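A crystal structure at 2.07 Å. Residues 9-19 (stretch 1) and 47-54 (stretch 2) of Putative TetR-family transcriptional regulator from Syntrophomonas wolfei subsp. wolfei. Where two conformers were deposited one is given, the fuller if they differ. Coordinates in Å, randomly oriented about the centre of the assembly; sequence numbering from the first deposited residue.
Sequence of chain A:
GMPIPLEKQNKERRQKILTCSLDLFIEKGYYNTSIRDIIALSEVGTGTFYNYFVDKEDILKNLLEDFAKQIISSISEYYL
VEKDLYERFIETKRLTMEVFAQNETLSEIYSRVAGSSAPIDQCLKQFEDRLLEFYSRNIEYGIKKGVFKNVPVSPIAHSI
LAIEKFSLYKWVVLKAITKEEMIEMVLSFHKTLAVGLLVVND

Stretch 1 9-19: QNKERRQKILT
Stretch 2 47-54: GTFYNYFV

Contact between residues 9-19 and 47-54 of a putative TetR-family transcriptional regulator. Residues 10-19 form a helix that continues beyond the stretch, with i to i+4 backbone hydrogen bonds such as Arg14 N to Asn10 O (3.0 Å) and Ile17 N to Arg13 O (3.0 Å). In stretch 2 a helix arrives from earlier in the chain and runs through Gly47, Thr48 and Phe49; Tyr52 N and Phe53 N both hydrogen-bond to Phe49 O (3.0 and 2.9 Å), and Phe53 adopts an extended backbone (phi/psi -139/144°). The helix axes cross almost at right angles (-95°) and approach to 10.5 Å. The nearest CA pairs are Arg14 CA to Tyr52 CA, 6.9 Å, and Ile17 CA to Phe49 CA, 7.9 Å. Together the stretches bury 441 Å², with no hydrogen bond between them, so the contact rests on packing.

Tyr52 has the largest covered area, 105 Å². Its CA-to-CB bond points toward the first helix, and chi1 -54° (m) with chi2 -88° sets the ring as a knob among Asn10, Arg13, Arg14 and Ile17. Tyr52 CE1 lies 3.6 Å from Asn10 O, Tyr52 CD1 4.1 Å from Arg14 CB, and Tyr52 CD2 4.0 Å from Ile17 CD1. Its hydroxyl reaches Arg13: Tyr52 OH is 3.3 Å from Arg13 CD and lies at the edge of the guanidinium, near its plane. Arg13, m at chi1 and extended from chi2 to chi4, carries its NH1 to 3.1 Å from Thr48 CG2. Thr48 is also m (chi1 -47°), and its OG1 is hydrogen-bonded elsewhere in the structure.

Ile17 (79 Å²) is buried, with its CA-to-CB bond pointing toward stretch 2, chi1 -60° (m) and chi2 160° (t). Ile17 CD1 is near all three rings, 4.0 Å from Tyr52 CD2 and 4.1 Å from both Phe49 CD1 and Phe53 CE2; Ile17 CG2 comes closer to two of them, 3.5 Å from Phe49 CE1 and 3.7 Å from Phe53 CE2. Ile17 CG2 meets the Phe49 ring at its edge; Phe49 starts sideways, but chi1 177° (t) and chi2 87° bring the ring end nearer.

The CA-to-CB bond of Phe53 (68 Å²) points toward the first helix, with chi1 -48° (m) and chi2 -69°. Phe53 CZ lies 3.6 Å from Leu18 CD2 and 4.1 Å from Arg14 CG. Leu18 (chi1 -61°, m; chi2 177°, t) leaves its helix sideways, yet its end comes nearer to the ring. Arg14, t from chi1 to chi3, lends its aliphatic stem to both Tyr52 and Phe53, while its NH1 and NH2 are hydrogen-bonded elsewhere in the structure.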

# COMPACT_ATOMS: atom_id res chain seq x y z
N GLN A 9 -11.25 -26.32 23.80
CA GLN A 9 -10.81 -25.72 25.09
C GLN A 9 -9.46 -25.02 24.89
O GLN A 9 -9.25 -23.89 25.35
CB GLN A 9 -10.71 -26.79 26.19
N ASN A 10 -8.54 -25.70 24.20
CA ASN A 10 -7.38 -25.05 23.61
C ASN A 10 -7.82 -23.91 22.69
O ASN A 10 -7.15 -22.87 22.64
CB ASN A 10 -6.54 -26.04 22.77
CG ASN A 10 -5.77 -27.03 23.61
OD1 ASN A 10 -6.32 -28.03 24.08
ND2 ASN A 10 -4.47 -26.79 23.78
N LYS A 11 -8.93 -24.12 21.98
CA LYS A 11 -9.53 -23.11 21.08
C LYS A 11 -9.96 -21.85 21.82
O LYS A 11 -9.60 -20.75 21.42
CB LYS A 11 -10.74 -23.70 20.34
N GLU A 12 -10.75 -22.01 22.89
CA GLU A 12 -11.22 -20.89 23.72
C GLU A 12 -10.10 -20.01 24.23
O GLU A 12 -10.12 -18.79 24.06
CB GLU A 12 -11.99 -21.41 24.94
CG GLU A 12 -13.49 -21.51 24.74
CD GLU A 12 -14.10 -22.71 25.43
OE1 GLU A 12 -13.40 -23.41 26.20
OE2 GLU A 12 -15.29 -22.99 25.19
N ARG A 13 -9.12 -20.65 24.88
CA ARG A 13 -7.96 -19.95 25.42
C ARG A 13 -7.10 -19.26 24.39
O ARG A 13 -6.70 -18.11 24.61
CB ARG A 13 -7.06 -20.92 26.14
CG ARG A 13 -7.57 -21.34 27.44
CD ARG A 13 -6.56 -22.27 27.98
NE ARG A 13 -6.88 -22.74 29.30
CZ ARG A 13 -6.10 -23.56 29.99
NH1 ARG A 13 -4.95 -24.00 29.49
NH2 ARG A 13 -6.47 -23.93 31.19
N ARG A 14 -6.74 -19.98 23.31
CA ARG A 14 -6.03 -19.38 22.18
C ARG A 14 -6.78 -18.13 21.73
O ARG A 14 -6.19 -17.06 21.57
CB ARG A 14 -5.90 -20.38 21.01
CG ARG A 14 -5.00 -19.93 19.84
CD ARG A 14 -5.18 -20.84 18.63
NE ARG A 14 -4.61 -20.33 17.38
CZ ARG A 14 -5.26 -19.66 16.42
NH1 ARG A 14 -6.55 -19.38 16.49
NH2 ARG A 14 -4.61 -19.28 15.34
N GLN A 15 -8.09 -18.28 21.55
CA GLN A 15 -8.94 -17.16 21.16
C GLN A 15 -8.98 -16.02 22.18
O GLN A 15 -9.03 -14.84 21.80
CB GLN A 15 -10.39 -17.62 20.92
CG GLN A 15 -11.25 -16.55 20.23
CD GLN A 15 -10.65 -16.14 18.92
OE1 GLN A 15 -10.33 -17.00 18.10
NE2 GLN A 15 -10.44 -14.83 18.72
N LYS A 16 -9.03 -16.34 23.46
CA LYS A 16 -9.06 -15.27 24.45
C LYS A 16 -7.79 -14.45 24.33
O LYS A 16 -7.85 -13.22 24.40
CB LYS A 16 -9.22 -15.80 25.88
CG LYS A 16 -9.70 -14.69 26.82
CD LYS A 16 -9.66 -15.07 28.29
CE LYS A 16 -10.19 -13.92 29.15
NZ LYS A 16 -9.75 -14.02 30.57
N ILE A 17 -6.64 -15.11 24.17
CA ILE A 17 -5.35 -14.39 24.13
C ILE A 17 -5.29 -13.47 22.89
O ILE A 17 -4.87 -12.32 22.98
CB ILE A 17 -4.11 -15.34 24.20
CG1 ILE A 17 -4.10 -16.17 25.49
CG2 ILE A 17 -2.81 -14.55 24.16
CD1 ILE A 17 -3.22 -17.43 25.40
N LEU A 18 -5.77 -13.98 21.75
CA LEU A 18 -5.84 -13.21 20.49
C LEU A 18 -6.77 -12.00 20.57
O LEU A 18 -6.41 -10.92 20.11
CB LEU A 18 -6.22 -14.12 19.32
CG LEU A 18 -5.27 -15.29 19.01
CD1 LEU A 18 -5.81 -16.15 17.88
CD2 LEU A 18 -3.84 -14.81 18.70
N THR A 19 -7.96 -12.15 21.15
CA THR A 19 -8.90 -11.01 21.25
C THR A 19 -8.31 -9.92 22.14
O THR A 19 -8.29 -8.73 21.75
CB THR A 19 -10.29 -11.42 21.80
OG1 THR A 19 -10.69 -12.66 21.22
CG2 THR A 19 -11.33 -10.35 21.46
N GLY A 47 2.80 -19.34 32.34
CA GLY A 47 3.11 -20.70 31.87
C GLY A 47 2.22 -21.25 30.75
O GLY A 47 2.73 -21.85 29.80
N THR A 48 0.90 -21.08 30.87
CA THR A 48 -0.06 -21.51 29.82
C THR A 48 0.06 -20.67 28.54
O THR A 48 -0.01 -21.20 27.43
CB THR A 48 -1.53 -21.41 30.28
OG1 THR A 48 -1.67 -21.99 31.58
CG2 THR A 48 -2.45 -22.12 29.29
N PHE A 49 0.19 -19.36 28.72
CA PHE A 49 0.44 -18.46 27.59
C PHE A 49 1.53 -19.02 26.66
O PHE A 49 1.37 -19.03 25.43
CB PHE A 49 0.84 -17.07 28.09
CG PHE A 49 1.17 -16.11 26.98
CD1 PHE A 49 0.17 -15.36 26.39
CD2 PHE A 49 2.48 -15.98 26.53
CE1 PHE A 49 0.46 -14.48 25.36
CE2 PHE A 49 2.79 -15.09 25.49
CZ PHE A 49 1.78 -14.34 24.90
N TYR A 50 2.63 -19.49 27.26
CA TYR A 50 3.78 -20.01 26.50
C TYR A 50 3.57 -21.38 25.84
O TYR A 50 4.39 -21.79 24.99
CB TYR A 50 5.03 -20.04 27.39
CG TYR A 50 5.65 -18.68 27.62
CD1 TYR A 50 6.25 -17.98 26.57
CD2 TYR A 50 5.67 -18.11 28.89
CE1 TYR A 50 6.84 -16.74 26.78
CE2 TYR A 50 6.25 -16.87 29.11
CZ TYR A 50 6.83 -16.20 28.06
OH TYR A 50 7.41 -14.98 28.28
N ASN A 51 2.50 -22.09 26.21
CA ASN A 51 2.08 -23.28 25.47
C ASN A 51 1.60 -22.90 24.08
O ASN A 51 1.65 -23.73 23.18
CB ASN A 51 0.98 -24.06 26.21
CG ASN A 51 1.48 -24.77 27.46
OD1 ASN A 51 2.67 -25.09 27.58
ND2 ASN A 51 0.57 -25.05 28.39
N TYR A 52 1.15 -21.65 23.92
CA TYR A 52 0.63 -21.12 22.64
C TYR A 52 1.59 -20.15 21.90
O TYR A 52 1.74 -20.24 20.67
CB TYR A 52 -0.72 -20.40 22.87
CG TYR A 52 -1.78 -21.23 23.57
CD1 TYR A 52 -2.65 -22.06 22.85
CD2 TYR A 52 -1.90 -21.19 24.96
CE1 TYR A 52 -3.61 -22.83 23.50
CE2 TYR A 52 -2.85 -21.95 25.62
CZ TYR A 52 -3.70 -22.77 24.89
OH TYR A 52 -4.63 -23.50 25.57
N PHE A 53 2.20 -19.22 22.64
CA PHE A 53 2.98 -18.12 22.04
C PHE A 53 4.27 -17.82 22.81
O PHE A 53 4.31 -17.87 24.05
CB PHE A 53 2.14 -16.82 21.97
CG PHE A 53 0.76 -17.02 21.38
CD1 PHE A 53 0.60 -17.34 20.04
CD2 PHE A 53 -0.37 -16.88 22.18
CE1 PHE A 53 -0.67 -17.51 19.51
CE2 PHE A 53 -1.65 -17.06 21.66
CZ PHE A 53 -1.80 -17.37 20.31
N VAL A 54 5.31 -17.47 22.05
CA VAL A 54 6.61 -17.17 22.64
C VAL A 54 6.79 -15.65 22.83
O VAL A 54 7.50 -15.21 23.75
CB VAL A 54 7.79 -17.79 21.81
CG1 VAL A 54 9.03 -17.92 22.69
CG2 VAL A 54 7.42 -19.16 21.25